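Local coordinates for protein cytochrome cL (Hyphomicrobium denitrificans, PDB 2D0W) that probably accepts electrons from methanol dehydrogenase at a covalently bound haem during methanol oxidation in the periplasm, at residues T86-L91 / K117-I122; G46-G51 / K150-T155; W80-N85 / G97-M102. All blocks are in the same frame, centred on the assembly; numbering follows the deposited sequence.

Interaction 1. Residues T86-L91 / K117-I122. With HEM (protoporphyrin IX containing Fe), chain H.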
loop_
_atom_site.group_PDB
_atom_site.type_symbol
_atom_site.label_atom_id
_atom_site.label_comp_id
_atom_site.label_asym_id
_atom_site.label_seq_id
_atom_site.Cartn_x
_atom_site.Cartn_y
_atom_site.Cartn_z
ATOM N N THR A 86 5.689 5.606 -6.570
ATOM C CA THR A 86 5.016 4.943 -7.696
ATOM C C THR A 86 5.422 3.451 -7.822
ATOM O O THR A 86 4.863 2.706 -8.635
ATOM C CB THR A 86 5.279 5.689 -9.062
ATOM O OG1 THR A 86 6.670 5.618 -9.428
ATOM C CG2 THR A 86 4.832 7.140 -9.022
ATOM N N THR A 87 6.425 3.023 -7.061
ATOM C CA THR A 87 6.778 1.603 -6.943
ATOM C C THR A 87 6.312 1.112 -5.578
ATOM O O THR A 87 6.298 1.897 -4.592
ATOM C CB THR A 87 8.315 1.380 -7.125
ATOM O OG1 THR A 87 9.021 1.857 -5.978
ATOM C CG2 THR A 87 8.842 2.166 -8.325
ATOM N N ASP A 88 5.967 -0.175 -5.478
ATOM C CA ASP A 88 5.557 -0.742 -4.186
ATOM C C ASP A 88 6.711 -0.713 -3.224
ATOM O O ASP A 88 6.504 -0.501 -2.049
ATOM C CB ASP A 88 5.015 -2.175 -4.317
ATOM C CG ASP A 88 3.687 -2.220 -5.073
ATOM O OD1 ASP A 88 3.344 -3.286 -5.581
ATOM O OD2 ASP A 88 3.012 -1.194 -5.199
ATOM N N LYS A 89 7.931 -0.880 -3.736
ATOM C CA LYS A 89 9.108 -0.857 -2.859
ATOM C C LYS A 89 9.262 0.486 -2.154
ATOM O O LYS A 89 9.541 0.516 -0.941
ATOM C CB LYS A 89 10.377 -1.225 -3.619
ATOM C CG LYS A 89 11.480 -1.715 -2.722
ATOM C CD LYS A 89 12.529 -0.674 -2.521
ATOM C CE LYS A 89 13.823 -1.059 -3.193
ATOM N NZ LYS A 89 14.512 -2.066 -2.393
ATOM N N GLY A 90 9.102 1.574 -2.906
ATOM C CA GLY A 90 9.203 2.934 -2.352
ATOM C C GLY A 90 8.119 3.259 -1.354
ATOM O O GLY A 90 8.397 3.820 -0.296
ATOM N N LEU A 91 6.881 2.922 -1.699
ATOM C CA LEU A 91 5.734 3.109 -0.825
ATOM C C LEU A 91 5.926 2.342 0.492
ATOM O O LEU A 91 5.758 2.892 1.609
ATOM C CB LEU A 91 4.429 2.689 -1.564
ATOM C CG LEU A 91 3.126 2.946 -0.816
ATOM C CD1 LEU A 91 3.165 4.342 -0.327
ATOM C CD2 LEU A 91 1.865 2.741 -1.670
ATOM N N LYS A 117 -1.270 -5.466 2.394
ATOM C CA LYS A 117 -2.692 -5.274 2.122
ATOM C C LYS A 117 -3.032 -3.789 2.205
ATOM O O LYS A 117 -3.851 -3.242 1.486
ATOM C CB LYS A 117 -3.532 -6.039 3.152
ATOM C CG LYS A 117 -3.489 -7.575 3.027
ATOM C CD LYS A 117 -4.252 -8.183 4.227
ATOM C CE LYS A 117 -4.498 -9.648 4.083
ATOM N NZ LYS A 117 -3.197 -10.299 3.967
ATOM N N LEU A 118 -2.394 -3.129 3.142
ATOM C CA LEU A 118 -2.506 -1.658 3.218
ATOM C C LEU A 118 -2.082 -1.023 1.889
ATOM O O LEU A 118 -2.751 -0.131 1.368
ATOM C CB LEU A 118 -1.606 -1.132 4.338
ATOM C CG LEU A 118 -1.425 0.390 4.439
ATOM C CD1 LEU A 118 -2.766 1.129 4.491
ATOM C CD2 LEU A 118 -0.495 0.713 5.656
ATOM N N ILE A 119 -0.946 -1.452 1.366
ATOM C CA ILE A 119 -0.422 -0.870 0.101
ATOM C C ILE A 119 -1.434 -1.188 -1.055
ATOM O O ILE A 119 -1.739 -0.334 -1.882
ATOM C CB ILE A 119 0.974 -1.417 -0.162
ATOM C CG1 ILE A 119 1.989 -0.769 0.785
ATOM C CG2 ILE A 119 1.418 -1.235 -1.652
ATOM C CD1 ILE A 119 3.408 -1.448 0.832
ATOM N N ALA A 120 -1.990 -2.392 -1.086
ATOM C CA ALA A 120 -2.994 -2.745 -2.117
ATOM C C ALA A 120 -4.166 -1.804 -2.044
ATOM O O ALA A 120 -4.718 -1.404 -3.075
ATOM C CB ALA A 120 -3.494 -4.190 -1.958
ATOM N N TRP A 121 -4.562 -1.436 -0.825
ATOM C CA TRP A 121 -5.693 -0.466 -0.647
ATOM C C TRP A 121 -5.305 0.890 -1.186
ATOM O O TRP A 121 -6.104 1.518 -1.861
ATOM C CB TRP A 121 -6.123 -0.282 0.825
ATOM C CG TRP A 121 -7.258 0.706 1.011
ATOM C CD1 TRP A 121 -7.235 1.895 1.717
ATOM C CD2 TRP A 121 -8.566 0.593 0.473
ATOM N NE1 TRP A 121 -8.468 2.510 1.657
ATOM C CE2 TRP A 121 -9.301 1.729 0.895
ATOM C CE3 TRP A 121 -9.205 -0.366 -0.324
ATOM C CZ2 TRP A 121 -10.648 1.937 0.526
ATOM C CZ3 TRP A 121 -10.555 -0.145 -0.701
ATOM C CH2 TRP A 121 -11.243 0.998 -0.265
ATOM N N ILE A 122 -4.107 1.383 -0.800
ATOM C CA ILE A 122 -3.616 2.654 -1.317
ATOM C C ILE A 122 -3.603 2.698 -2.850
ATOM O O ILE A 122 -4.006 3.692 -3.448
ATOM C CB ILE A 122 -2.211 3.045 -0.713
ATOM C CG1 ILE A 122 -2.333 3.254 0.810
ATOM C CG2 ILE A 122 -1.617 4.270 -1.466
ATOM C CD1 ILE A 122 -0.944 3.290 1.522
HETATM C CHA HEM H . 3.527 11.610 3.716
HETATM C CHB HEM H . 1.348 7.250 3.853
HETATM C CHC HEM H . -0.091 7.905 8.464
HETATM C CHD HEM H . 1.003 12.592 7.828
HETATM C C1A HEM H . 3.143 10.323 3.335
HETATM C C2A HEM H . 3.516 9.582 2.136
HETATM C C3A HEM H . 2.890 8.406 2.177
HETATM C C4A HEM H . 2.114 8.311 3.406
HETATM C CMA HEM H . 2.938 7.267 1.107
HETATM C CAA HEM H . 4.409 10.113 0.992
HETATM C CBA HEM H . 3.470 10.867 0.034
HETATM C CGA HEM H . 4.173 11.310 -1.244
HETATM O O1A HEM H . 5.278 10.801 -1.551
HETATM O O2A HEM H . 3.611 12.186 -1.944
HETATM C C1B HEM H . 0.812 7.018 5.125
HETATM C C2B HEM H . 0.127 5.836 5.660
HETATM C C3B HEM H . -0.161 5.992 6.860
HETATM C C4B HEM H . 0.194 7.314 7.276
HETATM C CMB HEM H . -0.195 4.648 4.755
HETATM C CAB HEM H . -0.557 4.879 7.844
HETATM C CBB HEM H . 0.164 3.808 7.969
HETATM C C1C HEM H . 0.055 9.256 8.697
HETATM C C2C HEM H . -0.162 9.964 9.975
HETATM C C3C HEM H . 0.084 11.245 9.771
HETATM C C4C HEM H . 0.600 11.409 8.403
HETATM C CMC HEM H . -1.047 9.356 11.052
HETATM C CAC HEM H . -0.289 12.496 10.631
HETATM C CBC HEM H . -0.044 12.418 11.911
HETATM C C1D HEM H . 1.848 12.786 6.753
HETATM C C2D HEM H . 2.546 14.012 6.417
HETATM C C3D HEM H . 3.338 13.709 5.150
HETATM C C4D HEM H . 3.033 12.333 4.808
HETATM C CMD HEM H . 2.496 15.355 7.208
HETATM C CAD HEM H . 4.304 14.645 4.337
HETATM C CBD HEM H . 5.686 14.147 4.768
HETATM C CGD HEM H . 6.806 14.598 3.864
HETATM O O1D HEM H . 7.963 14.188 4.065
HETATM O O2D HEM H . 6.521 15.352 2.923
HETATM N NA HEM H . 2.284 9.514 4.054
HETATM N NB HEM H . 0.741 7.907 6.177
HETATM N NC HEM H . 0.569 10.159 7.779
HETATM N ND HEM H . 2.147 11.848 5.770
HETATM FE FE HEM H . 1.508 9.803 5.980
#

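Interaction 2. Residues G46-G51 / K150-T155. With ZN (zinc ion), chain F.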
loop_
_atom_site.group_PDB
_atom_site.type_symbol
_atom_site.label_atom_id
_atom_site.label_comp_id
_atom_site.label_asym_id
_atom_site.label_seq_id
_atom_site.Cartn_x
_atom_site.Cartn_y
_atom_site.Cartn_z
ATOM N N GLY A 46 -9.813 -9.492 -2.937
ATOM C CA GLY A 46 -10.036 -10.191 -1.668
ATOM C C GLY A 46 -9.247 -9.570 -0.519
ATOM O O GLY A 46 -9.649 -9.647 0.634
ATOM N N CYS A 47 -8.131 -8.929 -0.863
ATOM C CA CYS A 47 -7.228 -8.304 0.113
ATOM C C CYS A 47 -7.629 -6.879 0.521
ATOM O O CYS A 47 -7.090 -6.325 1.479
ATOM C CB CYS A 47 -5.822 -8.282 -0.477
ATOM S SG CYS A 47 -5.330 -9.929 -0.966
ATOM N N LEU A 48 -8.573 -6.296 -0.220
ATOM C CA LEU A 48 -8.937 -4.872 -0.061
ATOM C C LEU A 48 -9.631 -4.444 1.202
ATOM O O LEU A 48 -9.189 -3.455 1.804
ATOM C CB LEU A 48 -9.632 -4.300 -1.312
ATOM C CG LEU A 48 -8.788 -4.438 -2.590
ATOM C CD1 LEU A 48 -9.612 -4.055 -3.797
ATOM C CD2 LEU A 48 -7.443 -3.683 -2.530
ATOM N N PRO A 49 -10.714 -5.157 1.629
ATOM C CA PRO A 49 -11.332 -4.790 2.922
ATOM C C PRO A 49 -10.342 -4.713 4.090
ATOM O O PRO A 49 -10.416 -3.798 4.909
ATOM C CB PRO A 49 -12.377 -5.912 3.094
ATOM C CG PRO A 49 -12.714 -6.417 1.713
ATOM C CD PRO A 49 -11.412 -6.281 0.950
ATOM N N LYS A 50 -9.468 -5.694 4.203
ATOM C CA LYS A 50 -8.474 -5.633 5.249
ATOM C C LYS A 50 -7.512 -4.421 5.095
ATOM O O LYS A 50 -7.267 -3.688 6.077
ATOM C CB LYS A 50 -7.724 -6.936 5.413
ATOM C CG LYS A 50 -6.654 -6.849 6.502
ATOM C CD LYS A 50 -7.232 -7.211 7.830
ATOM C CE LYS A 50 -6.251 -6.822 8.939
ATOM N NZ LYS A 50 -6.852 -7.012 10.282
ATOM N N GLY A 51 -7.053 -4.160 3.876
ATOM C CA GLY A 51 -6.215 -2.968 3.630
ATOM C C GLY A 51 -6.943 -1.720 4.039
ATOM O O GLY A 51 -6.376 -0.872 4.716
ATOM N N LYS A 150 -18.680 5.603 -3.673
ATOM C CA LYS A 150 -20.112 5.297 -3.748
ATOM C C LYS A 150 -20.378 3.855 -4.135
ATOM O O LYS A 150 -21.099 3.145 -3.410
ATOM C CB LYS A 150 -20.819 6.232 -4.713
ATOM C CG LYS A 150 -20.820 7.697 -4.265
ATOM C CD LYS A 150 -21.506 8.588 -5.349
ATOM C CE LYS A 150 -20.732 8.533 -6.700
ATOM N NZ LYS A 150 -21.150 9.639 -7.623
ATOM N N ALA A 151 -19.748 3.414 -5.224
ATOM C CA ALA A 151 -19.781 2.020 -5.657
ATOM C C ALA A 151 -19.181 1.063 -4.647
ATOM O O ALA A 151 -19.709 -0.024 -4.465
ATOM C CB ALA A 151 -19.055 1.840 -7.006
ATOM N N TRP A 152 -18.074 1.475 -4.022
ATOM C CA TRP A 152 -17.406 0.714 -2.984
ATOM C C TRP A 152 -18.319 0.462 -1.781
ATOM O O TRP A 152 -18.355 -0.650 -1.238
ATOM C CB TRP A 152 -16.153 1.462 -2.497
ATOM C CG TRP A 152 -15.405 0.689 -1.338
ATOM C CD1 TRP A 152 -15.387 1.009 0.014
ATOM C CD2 TRP A 152 -14.614 -0.515 -1.466
ATOM N NE1 TRP A 152 -14.635 0.082 0.708
ATOM C CE2 TRP A 152 -14.154 -0.857 -0.169
ATOM C CE3 TRP A 152 -14.244 -1.323 -2.545
ATOM C CZ2 TRP A 152 -13.340 -1.978 0.066
ATOM C CZ3 TRP A 152 -13.438 -2.443 -2.313
ATOM C CH2 TRP A 152 -12.991 -2.757 -1.009
ATOM N N GLU A 153 -18.985 1.520 -1.331
ATOM C CA GLU A 153 -19.916 1.442 -0.199
ATOM C C GLU A 153 -21.196 0.665 -0.535
ATOM O O GLU A 153 -21.788 0.067 0.350
ATOM C CB GLU A 153 -20.321 2.831 0.299
ATOM C CG GLU A 153 -19.188 3.808 0.760
ATOM C CD GLU A 153 -18.462 3.397 2.051
ATOM O OE1 GLU A 153 -17.810 4.289 2.681
ATOM O OE2 GLU A 153 -18.494 2.212 2.441
ATOM N N ALA A 154 -21.625 0.713 -1.796
ATOM C CA ALA A 154 -22.850 0.033 -2.236
ATOM C C ALA A 154 -22.668 -1.451 -2.569
ATOM O O ALA A 154 -23.526 -2.276 -2.246
ATOM C CB ALA A 154 -23.447 0.762 -3.428
ATOM N N THR A 155 -21.583 -1.792 -3.249
ATOM C CA THR A 155 -21.457 -3.140 -3.838
ATOM C C THR A 155 -20.023 -3.652 -3.812
ATOM O O THR A 155 -19.781 -4.858 -3.736
ATOM C CB THR A 155 -21.977 -3.186 -5.311
ATOM O OG1 THR A 155 -21.305 -2.183 -6.099
ATOM C CG2 THR A 155 -23.465 -2.928 -5.372
HETATM ZN ZN ZN F . -16.455 3.462 4.271
HETATM O O HOH W 1 -14.634 5.166 4.672
#

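Interaction 3. Residues W80-N85 / G97-M102. With HEM (protoporphyrin IX containing Fe), chain H.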
loop_
_atom_site.group_PDB
_atom_site.type_symbol
_atom_site.label_atom_id
_atom_site.label_comp_id
_atom_site.label_asym_id
_atom_site.label_seq_id
_atom_site.Cartn_x
_atom_site.Cartn_y
_atom_site.Cartn_z
ATOM N N TRP A 80 3.344 12.597 -6.680
ATOM C CA TRP A 80 4.035 12.132 -5.462
ATOM C C TRP A 80 5.172 13.057 -5.068
ATOM O O TRP A 80 6.034 13.391 -5.893
ATOM C CB TRP A 80 4.578 10.708 -5.637
ATOM C CG TRP A 80 3.515 9.730 -5.921
ATOM C CD1 TRP A 80 3.032 9.373 -7.148
ATOM C CD2 TRP A 80 2.752 9.001 -4.968
ATOM N NE1 TRP A 80 2.025 8.447 -7.017
ATOM C CE2 TRP A 80 1.834 8.203 -5.688
ATOM C CE3 TRP A 80 2.740 8.949 -3.573
ATOM C CZ2 TRP A 80 0.917 7.361 -5.050
ATOM C CZ3 TRP A 80 1.841 8.119 -2.945
ATOM C CH2 TRP A 80 0.944 7.325 -3.685
ATOM N N THR A 81 5.183 13.457 -3.802
ATOM C CA THR A 81 6.323 14.187 -3.243
ATOM C C THR A 81 7.620 13.442 -3.430
ATOM O O THR A 81 8.645 14.050 -3.746
ATOM C CB THR A 81 6.126 14.461 -1.714
ATOM O OG1 THR A 81 4.968 15.261 -1.555
ATOM C CG2 THR A 81 7.314 15.235 -1.106
ATOM N N TYR A 82 7.596 12.131 -3.171
ATOM C CA TYR A 82 8.748 11.256 -3.321
ATOM C C TYR A 82 8.345 10.307 -4.447
ATOM O O TYR A 82 7.505 9.413 -4.247
ATOM C CB TYR A 82 8.970 10.500 -2.004
ATOM C CG TYR A 82 9.180 11.439 -0.855
ATOM C CD1 TYR A 82 10.444 12.040 -0.635
ATOM C CD2 TYR A 82 8.122 11.759 0.005
ATOM C CE1 TYR A 82 10.636 12.922 0.415
ATOM C CE2 TYR A 82 8.302 12.660 1.045
ATOM C CZ TYR A 82 9.552 13.243 1.243
ATOM O OH TYR A 82 9.685 14.151 2.282
ATOM N N PRO A 83 8.875 10.528 -5.648
ATOM C CA PRO A 83 8.366 9.735 -6.796
ATOM C C PRO A 83 8.634 8.203 -6.821
ATOM O O PRO A 83 7.931 7.501 -7.524
ATOM C CB PRO A 83 8.919 10.484 -8.044
ATOM C CG PRO A 83 10.113 11.301 -7.530
ATOM C CD PRO A 83 9.890 11.542 -6.034
ATOM N N LYS A 84 9.605 7.695 -6.072
ATOM C CA LYS A 84 9.737 6.239 -5.884
ATOM C C LYS A 84 8.512 5.605 -5.180
ATOM O O LYS A 84 8.433 4.382 -5.037
ATOM C CB LYS A 84 11.008 5.888 -5.101
ATOM C CG LYS A 84 12.290 5.916 -5.951
ATOM C CD LYS A 84 13.513 5.318 -5.211
ATOM C CE LYS A 84 14.823 5.901 -5.765
ATOM N NZ LYS A 84 16.005 5.810 -4.815
ATOM N N ASN A 85 7.572 6.437 -4.755
ATOM C CA ASN A 85 6.300 5.950 -4.206
ATOM C C ASN A 85 5.331 5.420 -5.292
ATOM O O ASN A 85 4.299 4.874 -4.977
ATOM C CB ASN A 85 5.645 6.992 -3.283
ATOM C CG ASN A 85 6.358 7.122 -1.914
ATOM O OD1 ASN A 85 7.001 6.167 -1.415
ATOM N ND2 ASN A 85 6.213 8.301 -1.280
ATOM N N GLY A 97 9.517 3.311 7.166
ATOM C CA GLY A 97 10.514 4.150 7.827
ATOM C C GLY A 97 10.053 5.563 8.056
ATOM O O GLY A 97 10.692 6.273 8.806
ATOM N N GLY A 98 8.944 5.973 7.431
ATOM C CA GLY A 98 8.404 7.334 7.575
ATOM C C GLY A 98 8.986 8.370 6.614
ATOM O O GLY A 98 9.773 8.014 5.726
ATOM N N ALA A 99 8.576 9.642 6.786
ATOM C CA ALA A 99 9.102 10.753 5.975
ATOM C C ALA A 99 9.487 11.962 6.860
ATOM O O ALA A 99 10.114 11.777 7.900
ATOM C CB ALA A 99 8.113 11.140 4.853
ATOM N N ASN A 100 9.183 13.194 6.434
ATOM C CA ASN A 100 9.420 14.376 7.306
ATOM C C ASN A 100 8.175 14.729 8.142
ATOM O O ASN A 100 7.038 14.296 7.859
ATOM C CB ASN A 100 9.844 15.627 6.512
ATOM C CG ASN A 100 11.124 15.452 5.731
ATOM O OD1 ASN A 100 11.189 15.887 4.591
ATOM N ND2 ASN A 100 12.137 14.825 6.324
ATOM N N GLY A 101 8.414 15.521 9.185
ATOM C CA GLY A 101 7.367 16.110 9.986
ATOM C C GLY A 101 6.550 15.076 10.705
ATOM O O GLY A 101 7.087 14.178 11.344
ATOM N N MET A 102 5.238 15.182 10.560
ATOM C CA MET A 102 4.316 14.316 11.271
ATOM C C MET A 102 4.183 12.902 10.684
ATOM O O MET A 102 3.586 12.018 11.317
ATOM C CB MET A 102 2.939 14.978 11.317
ATOM C CG MET A 102 2.947 16.296 12.055
ATOM S SD MET A 102 2.869 16.133 13.832
ATOM C CE MET A 102 4.557 15.703 14.325
HETATM C CHA HEM H . 3.527 11.610 3.716
HETATM C CHB HEM H . 1.348 7.250 3.853
HETATM C CHC HEM H . -0.091 7.905 8.464
HETATM C CHD HEM H . 1.003 12.592 7.828
HETATM C C1A HEM H . 3.143 10.323 3.335
HETATM C C2A HEM H . 3.516 9.582 2.136
HETATM C C3A HEM H . 2.890 8.406 2.177
HETATM C C4A HEM H . 2.114 8.311 3.406
HETATM C CMA HEM H . 2.938 7.267 1.107
HETATM C CAA HEM H . 4.409 10.113 0.992
HETATM C CBA HEM H . 3.470 10.867 0.034
HETATM C CGA HEM H . 4.173 11.310 -1.244
HETATM O O1A HEM H . 5.278 10.801 -1.551
HETATM O O2A HEM H . 3.611 12.186 -1.944
HETATM C C1B HEM H . 0.812 7.018 5.125
HETATM C C2B HEM H . 0.127 5.836 5.660
HETATM C C3B HEM H . -0.161 5.992 6.860
HETATM C C4B HEM H . 0.194 7.314 7.276
HETATM C CMB HEM H . -0.195 4.648 4.755
HETATM C CAB HEM H . -0.557 4.879 7.844
HETATM C CBB HEM H . 0.164 3.808 7.969
HETATM C C1C HEM H . 0.055 9.256 8.697
HETATM C C2C HEM H . -0.162 9.964 9.975
HETATM C C3C HEM H . 0.084 11.245 9.771
HETATM C C4C HEM H . 0.600 11.409 8.403
HETATM C CMC HEM H . -1.047 9.356 11.052
HETATM C CAC HEM H . -0.289 12.496 10.631
HETATM C CBC HEM H . -0.044 12.418 11.911
HETATM C C1D HEM H . 1.848 12.786 6.753
HETATM C C2D HEM H . 2.546 14.012 6.417
HETATM C C3D HEM H . 3.338 13.709 5.150
HETATM C C4D HEM H . 3.033 12.333 4.808
HETATM C CMD HEM H . 2.496 15.355 7.208
HETATM C CAD HEM H . 4.304 14.645 4.337
HETATM C CBD HEM H . 5.686 14.147 4.768
HETATM C CGD HEM H . 6.806 14.598 3.864
HETATM O O1D HEM H . 7.963 14.188 4.065
HETATM O O2D HEM H . 6.521 15.352 2.923
HETATM N NA HEM H . 2.284 9.514 4.054
HETATM N NB HEM H . 0.741 7.907 6.177
HETATM N NC HEM H . 0.569 10.159 7.779
HETATM N ND HEM H . 2.147 11.848 5.770
HETATM FE FE HEM H . 1.508 9.803 5.980
#

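Interaction 1. Residues T86-L91 / K117-I122
Leu91 of helix 88-97 and Ile122 of helix 112-124 reach toward each other tip to tip, Leu91 CD2 lying 3.8 Å from Ile122 CG2. The leucine holds CG anti to the backbone N (chi1 -175°), a setting that points the branch at the gap, with CD2 toward the isoleucines and CD1 toward the haem. Its CD2 also rests 4.0 Å from CG2 of Ile119; here the two side chains slide past each other in opposite directions, and this one methyl is shared by the CG2 branches of both isoleucines. The packing is tightest against methyl groups at the porphyrin edge. Leu91 CD1 comes within 3.3 Å of haem CMA, and Ile122 CD1 within 3.6 Å of haem CMB. Farther along, Leu118 CD2 meets haem CBB at 3.9 Å.

Toward the start of helix 88-97 the contact thins. Asp88 CA and Ile119 CA are the nearest pair of CA atoms, yet still 7.4 Å apart, and Asp88 adds one polar-to-apolar touch, OD2 lying 3.9 Å from Ile119 CG2. The carboxylate serves other partners: OD2 makes a salt bridge with Arg123 NE, and OD1 takes a bond from Asp39 N. Beyond it the partly exposed Thr87 N-caps helix 88-97, OG1 accepting from Gly90 N at 3.1 Å with a fairly straight N-H...O angle of 158°. Lys89 and Lys117, also partly exposed, pair with Glu3 and Asp113.

The division is chemical as well as spatial. Branched aliphatic groups join the helices and wall the haem with hydrocarbon, while the buried charge of Asp88 is matched by Arg123; an apolar wall of this kind would be expected to lower the local polarity around the haem and so probably to favour a higher reduction potential.

Interaction 2. Residues G46-G51 / K150-T155
Pro49 CA and Trp152 CA, the closest CA pair across the segments, stay 10.1 Å apart, so the helices 48-58 and 149-161 do not pack backbone to backbone. This is a helix-helix contact bridged by one aromatic side chain, joining the first helix of the c-type cytochrome core, which leads into the haem-bearing Cys59, Cys62 and His63, to the last helix of the chain. The latter widens into a pi-type turn at 152-155, while the segment 46-51 is only beginning its helix, with Gly51 N bonded to Cys47 O.

Trp152 spans the gap. With CG anti to the backbone N (chi1 179°), the indole extends from its helix and presents the six-membered ring first. Its outermost carbon, CH2, lies 3.7 Å from Leu48 CB, which approaches obliquely, and 4.3 Å from Pro49 CD; Pro49 N lies at the ring edge. On the pyrrole part, NE1 bonds to Glu52 OE2, which fixes the rotation of the indole, and the rings of Trp121 and Phe147 meet it too. Cys47, just before Leu48, is tied by a disulfide to Cys165, a second and covalent link to the C-terminal region.

The outer side of helix 149-161 is exposed. There Glu153, bent at chi2, binds a zinc ion through a single carboxylate oxygen: OE1 is 2.2 Å from the metal and OE2 3.0 Å.

Interaction 3. Residues W80-N85 / G97-M102
Similar first torsions set the two key side chains: at chi1 -58° for Tyr82 and -60° for Asn100, each CG lies beside its backbone N; the phenol swings to a haem propionate and the amide ends beside the phenol oxygen. The side chains cross at about a right angle, ring and amide planes 69° apart, and Tyr82 OH ends 3.3 Å from Asn100 OD1. Ala99 CB adds the apolar touch, 4.1 Å from Tyr82 CE2 and oblique to the ring.

What truly joins the loops is propionate oxygen O1D. Tyr82 OH donates to haem O1D in a very short bond of 2.5 Å, and from the other loop Asn100 N donates to the same O1D at 2.8 Å. The propionate carbon CGD lies at the edge of the tyrosine ring, in its plane, and Thr81 CG2 covers part of one ring face. The second propionate belongs to 80-85: its O1A takes Asn85 ND2 at 2.7 Å as well as Tyr82 N, while O2A takes Thr81 N at 2.7 Å. Asn85 OD1 bonds to Thr94, which would hold the amide in this orientation.

A phenylalanine in place of Tyr82 would keep the ring beside Ala99 but would probably leave O1D with the backbone N-H of Asn100 and without its shortest donor, setting that propionate freer to turn.

Neutral N-H and hydroxyl donors, several of them from the backbone, thus receive both carboxylates. The arrangement is a haem propionate-binding site of a c-type cytochrome, its second loop running on directly to the axial iron ligand Met103.

How the interactions relate
Interaction 2 closes the longest loop, enclosing the other two; 80-85, 86-91, 97-102 and 117-122 alternate, so interactions 3 and 1 cross. Helix 88-97 connects them, starting in interaction 1 and ending at the second loop of interaction 3. Their centres are about 12 Å apart, and both touch the haem, one at its hydrocarbon rim, the other at its propionates. Interaction 2, centred about 17 Å from interaction 1, meets it at several points, among them Trp121 against Trp152. The centres of interactions 2 and 3 are about 26 Å apart. Helix 112-124 touches the haem with one side and the helices of interaction 2 with the other, joining haem pocket to C-terminal helix.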